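Local coordinates for protein beta-lactamase Rm3 (Uncultured bacterium, PDB 5IQK) that hydrolyses the beta-lactam ring of antibiotics as a zinc-dependent subclass B3 metallo-beta-lactamase, and so probably gives its host antibiotic resistance, at residues R18-T23 / R171-V176; G41-D46 / F140-V145; N94-A99 / D130-R135; C216-S221 / A243-Q248. All coordinates share one frame; numbering follows the deposited sequence.

Interactions 1 and 2 are buried, lie between the two sheets of the metallo-beta-lactamase sandwich, and have no hydrogen bond across: a phenyl ring meets leucine and methionine in one, valines meet in the other. Interactions 3 and 4 are partly buried. Interaction 3 joins two parallel strands at one border of the seven-stranded sheet by a ladder of backbone hydrogen bonds; interaction 4 joins the last strand of the five-stranded sheet to a loop by a single one, with two waters bridging backbone atoms. Interactions 1 and 4 touch, through strands 171-178 and 218-221, while F140 of interaction 2 packs on A98 and A134 of interaction 3. Interactions 3 and 4 lie on opposite sides of the chain's centre.

Interaction 1 (R18-T23 / R171-V176); sequences RLFGNT and RCLNMV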
loop_
_atom_site.group_PDB
_atom_site.type_symbol
_atom_site.label_atom_id
_atom_site.label_comp_id
_atom_site.label_asym_id
_atom_site.label_seq_id
_atom_site.Cartn_x
_atom_site.Cartn_y
_atom_site.Cartn_z
ATOM N N ARG A 18 5.514 13.758 9.079
ATOM C CA ARG A 18 6.016 12.668 9.837
ATOM C C ARG A 18 4.918 11.947 10.551
ATOM O O ARG A 18 4.034 12.532 11.101
ATOM C CB ARG A 18 7.029 13.166 10.870
ATOM C CG ARG A 18 7.442 12.124 11.870
ATOM C CD ARG A 18 8.248 12.750 12.998
ATOM N NE ARG A 18 9.568 12.183 13.174
ATOM C CZ ARG A 18 10.475 12.718 13.944
ATOM N NH1 ARG A 18 10.182 13.815 14.602
ATOM N NH2 ARG A 18 11.654 12.161 14.091
ATOM N N LEU A 19 4.984 10.637 10.539
ATOM C CA LEU A 19 3.998 9.822 11.235
ATOM C C LEU A 19 4.476 9.484 12.630
ATOM O O LEU A 19 3.856 9.866 13.625
ATOM C CB LEU A 19 3.715 8.545 10.453
ATOM C CG LEU A 19 2.866 8.772 9.218
ATOM C CD1 LEU A 19 3.068 7.605 8.256
ATOM C CD2 LEU A 19 1.410 8.895 9.638
ATOM N N PHE A 20 5.587 8.756 12.683
ATOM C CA PHE A 20 6.243 8.413 13.933
ATOM C C PHE A 20 7.697 8.070 13.658
ATOM O O PHE A 20 7.990 7.265 12.780
ATOM C CB PHE A 20 5.541 7.247 14.627
ATOM C CG PHE A 20 6.085 6.954 15.993
ATOM C CD1 PHE A 20 6.989 5.918 16.188
ATOM C CD2 PHE A 20 5.717 7.730 17.078
ATOM C CE1 PHE A 20 7.502 5.654 17.446
ATOM C CE2 PHE A 20 6.231 7.476 18.341
ATOM C CZ PHE A 20 7.124 6.438 18.525
ATOM N N GLY A 21 8.603 8.698 14.402
ATOM C CA GLY A 21 10.024 8.439 14.272
ATOM C C GLY A 21 10.549 8.636 12.864
ATOM O O GLY A 21 10.438 9.716 12.291
ATOM N N ASN A 22 11.090 7.572 12.289
ATOM C CA ASN A 22 11.679 7.643 10.961
ATOM C C ASN A 22 10.689 7.289 9.850
ATOM O O ASN A 22 11.100 7.043 8.722
ATOM C CB ASN A 22 12.907 6.730 10.874
ATOM C CG ASN A 22 12.573 5.268 11.153
ATOM O OD1 ASN A 22 11.728 4.962 11.993
ATOM N ND2 ASN A 22 13.224 4.362 10.432
ATOM N N THR A 23 9.401 7.253 10.183
ATOM C CA THR A 23 8.355 6.928 9.200
ATOM C C THR A 23 7.587 8.181 8.770
ATOM O O THR A 23 7.015 8.871 9.612
ATOM C CB THR A 23 7.357 5.896 9.762
ATOM O OG1 THR A 23 8.044 4.682 10.110
ATOM C CG2 THR A 23 6.251 5.581 8.724
ATOM N N ARG A 171 11.208 4.711 22.917
ATOM C CA ARG A 171 9.911 4.082 22.647
ATOM C C ARG A 171 9.814 3.611 21.194
ATOM O O ARG A 171 10.013 4.391 20.260
ATOM C CB ARG A 171 8.786 5.069 22.973
ATOM C CG ARG A 171 7.378 4.600 22.656
ATOM C CD ARG A 171 6.408 5.770 22.764
ATOM N NE ARG A 171 5.018 5.379 22.545
ATOM C CZ ARG A 171 4.059 6.216 22.164
ATOM N NH1 ARG A 171 4.341 7.496 21.957
ATOM N NH2 ARG A 171 2.819 5.776 21.979
ATOM N N CYS A 172 9.518 2.325 21.018
ATOM C CA CYS A 172 9.293 1.737 19.706
ATOM C C CYS A 172 7.819 1.470 19.455
ATOM O O CYS A 172 7.098 1.054 20.358
ATOM C CB CYS A 172 10.091 0.442 19.549
ATOM S SG CYS A 172 11.907 0.729 19.479
ATOM N N LEU A 173 7.366 1.712 18.235
ATOM C CA LEU A 173 5.998 1.368 17.898
ATOM C C LEU A 173 5.978 0.427 16.705
ATOM O O LEU A 173 6.887 0.450 15.873
ATOM C CB LEU A 173 5.180 2.622 17.603
ATOM C CG LEU A 173 4.910 3.528 18.802
ATOM C CD1 LEU A 173 4.044 4.695 18.380
ATOM C CD2 LEU A 173 4.266 2.746 19.932
ATOM N N ASN A 174 4.949 -0.413 16.642
ATOM C CA ASN A 174 4.751 -1.301 15.504
ATOM C C ASN A 174 3.991 -0.599 14.385
ATOM O O ASN A 174 2.862 -0.146 14.579
ATOM C CB ASN A 174 4.020 -2.575 15.935
ATOM C CG ASN A 174 4.778 -3.341 16.995
ATOM O OD1 ASN A 174 5.968 -3.601 16.841
ATOM N ND2 ASN A 174 4.101 -3.689 18.085
ATOM N N MET A 175 4.631 -0.504 13.225
ATOM C CA MET A 175 4.051 0.171 12.075
ATOM C C MET A 175 3.480 -0.859 11.124
ATOM O O MET A 175 4.035 -1.943 10.947
ATOM C CB MET A 175 5.089 1.016 11.347
ATOM C CG MET A 175 6.028 1.775 12.275
ATOM S SD MET A 175 5.196 2.988 13.317
ATOM C CE MET A 175 4.898 4.282 12.113
ATOM N N VAL A 176 2.359 -0.513 10.514
ATOM C CA VAL A 176 1.705 -1.406 9.571
ATOM C C VAL A 176 1.295 -0.618 8.340
ATOM O O VAL A 176 0.621 0.404 8.456
ATOM C CB VAL A 176 0.458 -2.081 10.189
ATOM C CG1 VAL A 176 -0.238 -2.968 9.136
ATOM C CG2 VAL A 176 0.841 -2.921 11.419
#
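Two sheets face each other here in the alpha-beta/beta-alpha sandwich of the metallo-beta-lactamases: the hairpin that starts with strand 17-20, turning through a type II' turn from F20 to T23, lies over strand 171-178, the short strand segments running at 114°. The tight part is F20 on L173. With CG anti to its backbone N (chi1 -174°), the F20 ring reaches the other sheet, and L173 CD1 sits 3.4 Å from the ring centroid, almost on its normal, in a CH-pi contact. The M175 chain, bent at chi2 and chi3, turns its methyl CE to T23 tip to tip, 3.8 Å from T23 OG1, and also packs 3.9 Å from F20 CB. That hydroxyl is buried, and S166 and W164 of strand 160-168 hydrogen-bond to it. The solvent side is looser. The extended R171 chain brings its guanidinium beside the ring with the planes 78° apart, and R171 NH1 stays 4.1 Å from F20 CE2. Within the hairpin L19 and F20 both oppose T23, a classic beta bulge, and from the strand before the turn R18 NE donates to a lone pair of G21 O at 2.8 Å.

Interaction 2 (G41-D46 / F140-V145); sequences GHVLID and FNVGPV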
loop_
_atom_site.group_PDB
_atom_site.type_symbol
_atom_site.label_atom_id
_atom_site.label_comp_id
_atom_site.label_asym_id
_atom_site.label_seq_id
_atom_site.Cartn_x
_atom_site.Cartn_y
_atom_site.Cartn_z
ATOM N N GLY A 41 20.302 5.080 4.060
ATOM C CA GLY A 41 19.379 5.117 2.938
ATOM C C GLY A 41 17.973 4.768 3.375
ATOM O O GLY A 41 17.760 4.335 4.508
ATOM N N HIS A 42 17.009 4.930 2.468
ATOM C CA HIS A 42 15.607 4.813 2.838
ATOM C C HIS A 42 14.827 3.728 2.107
ATOM O O HIS A 42 15.225 3.228 1.056
ATOM C CB HIS A 42 14.870 6.132 2.599
ATOM C CG HIS A 42 15.679 7.347 2.909
ATOM N ND1 HIS A 42 16.382 7.501 4.087
ATOM C CD2 HIS A 42 15.917 8.463 2.181
ATOM C CE1 HIS A 42 17.001 8.666 4.078
ATOM N NE2 HIS A 42 16.736 9.271 2.934
ATOM N N VAL A 43 13.683 3.412 2.689
ATOM C CA VAL A 43 12.709 2.509 2.085
ATOM C C VAL A 43 11.488 3.330 1.702
ATOM O O VAL A 43 11.048 4.190 2.468
ATOM C CB VAL A 43 12.309 1.386 3.035
ATOM C CG1 VAL A 43 11.253 0.467 2.373
ATOM C CG2 VAL A 43 13.536 0.581 3.436
ATOM N N LEU A 44 10.971 3.086 0.498
ATOM C CA LEU A 44 9.777 3.769 0.015
ATOM C C LEU A 44 8.716 2.731 -0.260
ATOM O O LEU A 44 9.006 1.713 -0.877
ATOM C CB LEU A 44 10.080 4.583 -1.243
ATOM C CG LEU A 44 8.939 5.379 -1.865
ATOM C CD1 LEU A 44 8.429 6.410 -0.874
ATOM C CD2 LEU A 44 9.399 6.049 -3.151
ATOM N N ILE A 45 7.510 2.969 0.239
ATOM C CA ILE A 45 6.411 2.036 0.044
ATOM C C ILE A 45 5.359 2.631 -0.875
ATOM O O ILE A 45 4.770 3.671 -0.568
ATOM C CB ILE A 45 5.765 1.632 1.380
ATOM C CG1 ILE A 45 6.839 1.145 2.357
ATOM C CG2 ILE A 45 4.723 0.533 1.173
ATOM C CD1 ILE A 45 6.285 0.687 3.681
ATOM N N ASP A 46 5.157 1.939 -1.999
ATOM C CA ASP A 46 4.172 2.237 -3.046
ATOM C C ASP A 46 4.503 3.490 -3.861
ATOM O O ASP A 46 5.252 4.377 -3.418
ATOM C CB ASP A 46 2.773 2.333 -2.450
ATOM C CG ASP A 46 2.010 1.019 -2.556
ATOM O OD1 ASP A 46 2.532 0.078 -3.201
ATOM O OD2 ASP A 46 0.882 0.940 -2.022
ATOM N N PHE A 140 13.139 -7.881 4.679
ATOM C CA PHE A 140 13.966 -7.025 3.835
ATOM C C PHE A 140 14.553 -5.941 4.719
ATOM O O PHE A 140 13.944 -5.558 5.715
ATOM C CB PHE A 140 13.167 -6.361 2.700
ATOM C CG PHE A 140 12.616 -7.318 1.692
ATOM C CD1 PHE A 140 13.230 -7.476 0.457
ATOM C CD2 PHE A 140 11.498 -8.076 1.981
ATOM C CE1 PHE A 140 12.721 -8.371 -0.476
ATOM C CE2 PHE A 140 10.982 -8.973 1.050
ATOM C CZ PHE A 140 11.597 -9.116 -0.180
ATOM N N ASN A 141 15.717 -5.431 4.343
ATOM C CA ASN A 141 16.306 -4.343 5.109
ATOM C C ASN A 141 17.107 -3.371 4.268
ATOM O O ASN A 141 17.597 -3.706 3.186
ATOM C CB ASN A 141 17.189 -4.897 6.233
ATOM C CG ASN A 141 18.574 -5.290 5.757
ATOM O OD1 ASN A 141 18.740 -6.308 5.086
ATOM N ND2 ASN A 141 19.581 -4.487 6.112
ATOM N N VAL A 142 17.178 -2.143 4.770
ATOM C CA VAL A 142 18.133 -1.152 4.311
ATOM C C VAL A 142 18.773 -0.649 5.587
ATOM O O VAL A 142 18.150 0.071 6.357
ATOM C CB VAL A 142 17.486 0.008 3.531
ATOM C CG1 VAL A 142 18.544 1.057 3.160
ATOM C CG2 VAL A 142 16.759 -0.511 2.290
ATOM N N GLY A 143 20.013 -1.055 5.827
ATOM C CA GLY A 143 20.660 -0.754 7.085
ATOM C C GLY A 143 19.872 -1.289 8.264
ATOM O O GLY A 143 19.559 -2.476 8.313
ATOM N N PRO A 144 19.516 -0.407 9.205
ATOM C CA PRO A 144 18.857 -0.801 10.454
ATOM C C PRO A 144 17.342 -0.966 10.372
ATOM O O PRO A 144 16.757 -1.489 11.319
ATOM C CB PRO A 144 19.197 0.359 11.383
ATOM C CG PRO A 144 19.194 1.530 10.468
ATOM C CD PRO A 144 19.838 1.030 9.195
ATOM N N VAL A 145 16.712 -0.538 9.283
ATOM C CA VAL A 145 15.265 -0.710 9.166
ATOM C C VAL A 145 14.950 -2.049 8.519
ATOM O O VAL A 145 15.381 -2.344 7.405
ATOM C CB VAL A 145 14.603 0.429 8.372
ATOM C CG1 VAL A 145 15.401 0.761 7.140
ATOM C CG2 VAL A 145 13.153 0.081 8.001
#
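Apolar side chains carry most of this contact. V43 and V142 run past each other in opposite directions, and the methyl that each places anti to its own carbonyl carbon, CG2 in both, does the touching: V43 CG2 lies 3.6 Å from V142 CG2. The same V43 methyl also reaches V145, at 4.2 Å from V145 CG1, which its chi1 of 44° puts in the crowded position between backbone N and carbonyl carbon. V43 CG2 thus touches both valines that end one turn.

A second kind of contact is methyl against backbone. V142 CG1, anti to its own N, lies 3.6 Å from G41 O. The carbonyl it covers accepts a hydrogen bond from S38 OG. G41, with phi 116°, adds no side chain to this place.

In the fold, strand 42-45 belongs to the seven-stranded sheet and strand 139-142 to the five-stranded one, so the valines meet in the interior of the metallo-beta-lactamase sandwich. L74 of the neighbouring strand 70-74 and L147 of the facing sheet also pack on V43; K71 and L72 of strand 70-74 meet V142 across the sheets.

No hydrogen bond crosses between the two segments; those of 140-145 brace its own turn. V142 to V145 is a type II' turn linking strands 139-142 and 145-151, closed by V142 N to V145 O at 3.2 Å and, weakly, by V145 N to V142 O. From just before the turn, N141 ND2 donates to G143 O within it, at 3.0 Å, on a lone pair and close to the amide plane.

Interaction 3 (N94-A99 / D130-R135); sequences NALVAA and DMRLAR
The R132 guanidinium carries L96 CD1 on one face, 3.3 Å above the plane and offset toward the rim, so the methyl lies over CZ and the NH2 side of the group, 3.5 Å from R132 NH2. A bend at chi2 (-56°) folds the arginine back over the leucine, the two side chains crossing obliquely, while L96 CD2 turns to D130 CB at 3.9 Å. This pair, at the solvent side of the contact, belongs to a beta-alpha-beta unit: strand 96-99, helix 101-109 and strand 131-133. The two strands are neighbours at the border of the seven-stranded sheet and run parallel, with V97 paired with M131, A98 with R132 and A99 with L133.

V97, M131, A99 and L133 point to one face, where M131 and L133 meet helix 101-109 and V97 CB packs beside M131 CG. A98 and R132 take the other face; A98 and A134 pack there on F140 from the opposing sheet.

The backbone ladder alternates from strand to strand. It opens weakly, V97 N to D130 O at 3.5 Å, and Q90 NE2 also bonds that oxygen. R132 N to V97 O is firm at 2.8 Å, in the carbonyl plane, and A99 N meets R132 O at 3.1 Å nearly along the C=O axis. The shortest bond closes it differently: A134 N approaches A99 O at 2.7 Å from 49° above the carbonyl plane.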
loop_
_atom_site.group_PDB
_atom_site.type_symbol
_atom_site.label_atom_id
_atom_site.label_comp_id
_atom_site.label_asym_id
_atom_site.label_seq_id
_atom_site.Cartn_x
_atom_site.Cartn_y
_atom_site.Cartn_z
ATOM N N ASN A 94 17.359 4.269 -8.601
ATOM C CA ASN A 94 18.127 3.086 -8.964
ATOM C C ASN A 94 17.937 1.991 -7.910
ATOM O O ASN A 94 18.783 1.118 -7.746
ATOM C CB ASN A 94 19.613 3.438 -9.147
ATOM C CG ASN A 94 20.357 2.418 -9.976
ATOM O OD1 ASN A 94 19.755 1.688 -10.761
ATOM N ND2 ASN A 94 21.675 2.369 -9.817
ATOM N N ALA A 95 16.802 2.037 -7.217
ATOM C CA ALA A 95 16.469 1.053 -6.191
ATOM C C ALA A 95 15.776 -0.164 -6.782
ATOM O O ALA A 95 15.070 -0.060 -7.784
ATOM C CB ALA A 95 15.578 1.680 -5.117
ATOM N N LEU A 96 15.971 -1.321 -6.155
ATOM C CA LEU A 96 15.180 -2.498 -6.502
ATOM C C LEU A 96 13.765 -2.370 -5.966
ATOM O O LEU A 96 13.545 -1.703 -4.957
ATOM C CB LEU A 96 15.820 -3.771 -5.959
ATOM C CG LEU A 96 17.110 -4.157 -6.669
ATOM C CD1 LEU A 96 17.903 -5.141 -5.832
ATOM C CD2 LEU A 96 16.768 -4.734 -8.036
ATOM N N VAL A 97 12.816 -3.011 -6.647
ATOM C CA VAL A 97 11.427 -3.036 -6.207
ATOM C C VAL A 97 11.059 -4.435 -5.707
ATOM O O VAL A 97 11.296 -5.429 -6.394
ATOM C CB VAL A 97 10.457 -2.624 -7.343
ATOM C CG1 VAL A 97 9.036 -2.894 -6.947
ATOM C CG2 VAL A 97 10.639 -1.150 -7.699
ATOM N N ALA A 98 10.483 -4.518 -4.514
ATOM C CA ALA A 98 10.044 -5.810 -3.994
ATOM C C ALA A 98 8.523 -5.927 -4.078
ATOM O O ALA A 98 7.794 -5.019 -3.681
ATOM C CB ALA A 98 10.515 -6.004 -2.560
ATOM N N ALA A 99 8.061 -7.054 -4.600
ATOM C CA ALA A 99 6.635 -7.301 -4.770
ATOM C C ALA A 99 6.377 -8.787 -4.678
ATOM O O ALA A 99 7.302 -9.587 -4.842
ATOM C CB ALA A 99 6.150 -6.759 -6.093
ATOM N N ASP A 130 13.369 -3.983 -12.847
ATOM C CA ASP A 130 14.164 -4.816 -11.941
ATOM C C ASP A 130 13.465 -5.057 -10.609
ATOM O O ASP A 130 13.095 -4.110 -9.913
ATOM C CB ASP A 130 15.533 -4.184 -11.717
ATOM C CG ASP A 130 16.310 -4.029 -13.006
ATOM O OD1 ASP A 130 16.481 -5.042 -13.717
ATOM O OD2 ASP A 130 16.736 -2.897 -13.315
ATOM N N MET A 131 13.284 -6.326 -10.253
ATOM C CA MET A 131 12.464 -6.670 -9.092
ATOM C C MET A 131 13.002 -7.797 -8.218
ATOM O O MET A 131 13.778 -8.629 -8.667
ATOM C CB MET A 131 11.063 -7.039 -9.558
ATOM C CG MET A 131 10.271 -5.856 -10.066
ATOM S SD MET A 131 8.608 -6.362 -10.433
ATOM C CE MET A 131 8.852 -7.273 -11.955
ATOM N N ARG A 132 12.580 -7.802 -6.959
ATOM C CA ARG A 132 12.861 -8.910 -6.050
ATOM C C ARG A 132 11.548 -9.466 -5.525
ATOM O O ARG A 132 10.661 -8.715 -5.151
ATOM C CB ARG A 132 13.755 -8.459 -4.889
ATOM C CG ARG A 132 15.119 -7.964 -5.321
ATOM C CD ARG A 132 15.831 -9.035 -6.135
ATOM N NE ARG A 132 17.106 -8.584 -6.687
ATOM C CZ ARG A 132 18.263 -8.649 -6.037
ATOM N NH1 ARG A 132 18.309 -9.144 -4.807
ATOM N NH2 ARG A 132 19.377 -8.221 -6.617
ATOM N N LEU A 133 11.412 -10.784 -5.488
ATOM C CA LEU A 133 10.142 -11.345 -5.046
ATOM C C LEU A 133 10.034 -11.331 -3.524
ATOM O O LEU A 133 10.966 -11.738 -2.822
ATOM C CB LEU A 133 9.985 -12.765 -5.589
ATOM C CG LEU A 133 9.950 -12.826 -7.114
ATOM C CD1 LEU A 133 9.740 -14.255 -7.593
ATOM C CD2 LEU A 133 8.858 -11.922 -7.651
ATOM N N ALA A 134 8.894 -10.861 -3.030
ATOM C CA ALA A 134 8.603 -10.824 -1.600
ATOM C C ALA A 134 7.536 -11.859 -1.260
ATOM O O ALA A 134 6.377 -11.719 -1.643
ATOM C CB ALA A 134 8.141 -9.439 -1.181
ATOM N N ARG A 135 7.932 -12.895 -0.530
ATOM C CA ARG A 135 6.997 -13.945 -0.153
ATOM C C ARG A 135 6.545 -13.688 1.278
ATOM O O ARG A 135 7.165 -12.897 1.999
ATOM C CB ARG A 135 7.679 -15.304 -0.265
ATOM C CG ARG A 135 8.281 -15.524 -1.635
ATOM C CD ARG A 135 8.786 -16.934 -1.847
ATOM N NE ARG A 135 9.443 -17.052 -3.147
ATOM C CZ ARG A 135 8.822 -17.338 -4.283
ATOM N NH1 ARG A 135 7.512 -17.552 -4.292
ATOM N NH2 ARG A 135 9.516 -17.416 -5.411
#

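Interaction 4 (C216-S221 / A243-Q248); sequences CDVLIS and AFVDPQ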
loop_
_atom_site.group_PDB
_atom_site.type_symbol
_atom_site.label_atom_id
_atom_site.label_comp_id
_atom_site.label_asym_id
_atom_site.label_seq_id
_atom_site.Cartn_x
_atom_site.Cartn_y
_atom_site.Cartn_z
ATOM N N CYS A 216 -0.015 -3.759 15.976
ATOM C CA CYS A 216 -0.475 -2.659 15.140
ATOM C C CYS A 216 -0.633 -1.335 15.881
ATOM O O CYS A 216 -1.742 -0.958 16.237
ATOM C CB CYS A 216 -1.808 -3.056 14.502
ATOM S SG CYS A 216 -2.471 -1.925 13.262
ATOM N N ASP A 217 0.465 -0.620 16.096
ATOM C CA ASP A 217 0.384 0.690 16.748
ATOM C C ASP A 217 0.044 1.839 15.799
ATOM O O ASP A 217 -0.782 2.692 16.130
ATOM C CB ASP A 217 1.692 1.002 17.473
ATOM C CG ASP A 217 1.949 0.060 18.616
ATOM O OD1 ASP A 217 0.989 -0.213 19.371
ATOM O OD2 ASP A 217 3.099 -0.413 18.753
ATOM N N VAL A 218 0.716 1.897 14.651
ATOM C CA VAL A 218 0.414 2.915 13.650
ATOM C C VAL A 218 0.079 2.291 12.293
ATOM O O VAL A 218 0.914 1.637 11.654
ATOM C CB VAL A 218 1.577 3.927 13.470
ATOM C CG1 VAL A 218 1.211 4.970 12.413
ATOM C CG2 VAL A 218 1.925 4.611 14.799
ATOM N N LEU A 219 -1.153 2.517 11.859
ATOM C CA LEU A 219 -1.641 1.977 10.598
ATOM C C LEU A 219 -1.674 3.024 9.491
ATOM O O LEU A 219 -2.199 4.124 9.668
ATOM C CB LEU A 219 -3.040 1.381 10.787
ATOM C CG LEU A 219 -3.763 0.921 9.515
ATOM C CD1 LEU A 219 -2.987 -0.242 8.892
ATOM C CD2 LEU A 219 -5.211 0.521 9.795
ATOM N N ILE A 220 -1.110 2.657 8.341
ATOM C CA ILE A 220 -1.346 3.378 7.099
ATOM C C ILE A 220 -1.950 2.399 6.082
ATOM O O ILE A 220 -1.345 1.371 5.765
ATOM C CB ILE A 220 -0.067 3.994 6.514
ATOM C CG1 ILE A 220 0.646 4.880 7.545
ATOM C CG2 ILE A 220 -0.400 4.795 5.259
ATOM C CD1 ILE A 220 1.738 4.150 8.311
ATOM N N SER A 221 -3.143 2.699 5.588
ATOM C CA SER A 221 -3.758 1.856 4.551
ATOM C C SER A 221 -3.412 2.371 3.153
ATOM O O SER A 221 -3.259 3.576 2.951
ATOM C CB SER A 221 -5.281 1.803 4.726
ATOM O OG SER A 221 -5.794 3.114 4.878
ATOM N N ALA A 243 -1.879 11.187 17.928
ATOM C CA ALA A 243 -3.034 11.185 17.052
ATOM C C ALA A 243 -2.995 10.060 16.020
ATOM O O ALA A 243 -4.046 9.639 15.537
ATOM C CB ALA A 243 -3.152 12.521 16.349
ATOM N N PHE A 244 -1.797 9.584 15.673
ATOM C CA PHE A 244 -1.663 8.520 14.675
ATOM C C PHE A 244 -1.623 7.133 15.305
ATOM O O PHE A 244 -1.682 6.126 14.602
ATOM C CB PHE A 244 -0.407 8.730 13.833
ATOM C CG PHE A 244 -0.431 9.981 13.021
ATOM C CD1 PHE A 244 -1.324 10.126 11.975
ATOM C CD2 PHE A 244 0.443 11.025 13.303
ATOM C CE1 PHE A 244 -1.355 11.284 11.226
ATOM C CE2 PHE A 244 0.410 12.194 12.556
ATOM C CZ PHE A 244 -0.504 12.316 11.510
ATOM N N VAL A 245 -1.507 7.094 16.631
ATOM C CA VAL A 245 -1.364 5.842 17.368
ATOM C C VAL A 245 -2.703 5.295 17.848
ATOM O O VAL A 245 -3.445 5.973 18.555
ATOM C CB VAL A 245 -0.410 6.032 18.570
ATOM C CG1 VAL A 245 -0.284 4.753 19.380
ATOM C CG2 VAL A 245 0.934 6.480 18.064
ATOM N N ASP A 246 -3.002 4.060 17.448
ATOM C CA ASP A 246 -4.249 3.390 17.795
ATOM C C ASP A 246 -4.057 1.881 17.630
ATOM O O ASP A 246 -4.057 1.364 16.509
ATOM C CB ASP A 246 -5.401 3.902 16.916
ATOM C CG ASP A 246 -6.747 3.282 17.271
ATOM O OD1 ASP A 246 -7.744 3.637 16.610
ATOM O OD2 ASP A 246 -6.816 2.436 18.189
ATOM N N PRO A 247 -3.890 1.170 18.752
ATOM C CA PRO A 247 -3.580 -0.264 18.735
ATOM C C PRO A 247 -4.724 -1.114 18.198
ATOM O O PRO A 247 -4.521 -2.290 17.902
ATOM C CB PRO A 247 -3.322 -0.585 20.209
ATOM C CG PRO A 247 -3.028 0.737 20.846
ATOM C CD PRO A 247 -3.891 1.709 20.121
ATOM N N GLN A 248 -5.897 -0.511 18.051
ATOM C CA GLN A 248 -7.074 -1.226 17.565
ATOM C C GLN A 248 -7.307 -1.038 16.065
ATOM O O GLN A 248 -8.269 -1.584 15.509
ATOM C CB GLN A 248 -8.313 -0.769 18.346
ATOM C CG GLN A 248 -8.450 -1.359 19.750
ATOM C CD GLN A 248 -8.669 -2.865 19.735
ATOM O OE1 GLN A 248 -9.514 -3.375 18.993
ATOM N NE2 GLN A 248 -7.915 -3.583 20.560
HETATM O O HOH W 1 -2.042 -3.845 18.146
HETATM O O HOH W 2 -3.005 3.424 14.018
#
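A single direct hydrogen bond joins the two segments at the border of the five-stranded sheet, where strand 218-221 of the metallo-beta-lactamase sandwich is met by the loop between helices 229-239 and 249-269: D246 N gives to D217 O at 2.9 Å, nearly along the C=O axis. Beside it two CA-H...O contacts line up, V245 CA on the same D217 O and P247 CA on C216 O, the latter at 3.2 Å. The hydrophobic part is small. V218 and V245 cross at about a right angle, each offering the methyl that stands anti to its own carbonyl carbon, and V218 CG2 comes 3.9 Å from V245 CG2; V218 CG1 lies against F244, nearest its carbonyl O and then CB.

Water forms the next layer. Water 1 accepts from C216 N and donates to P247 O, 2.9 Å away. Water 2 accepts from L219 N at 3.0 Å and can donate to D217 O and F244 O, though further acceptors nearby compete for its two protons, and F244 O also receives R232 NH2.

Further out, covalent and capping links position the pieces. C216 is tied by a disulfide to C250, so the lead-in to the strand is joined to the first turn of helix 249-269, which follows the loop. D217 OD2 receives N174 N of the adjacent strand 171-178. Ahead of the helix, with CG anti to its backbone N, D246 makes a capping bond: Q248 N meets D246 OD2 at 3.1 Å from 51° above the carboxylate plane.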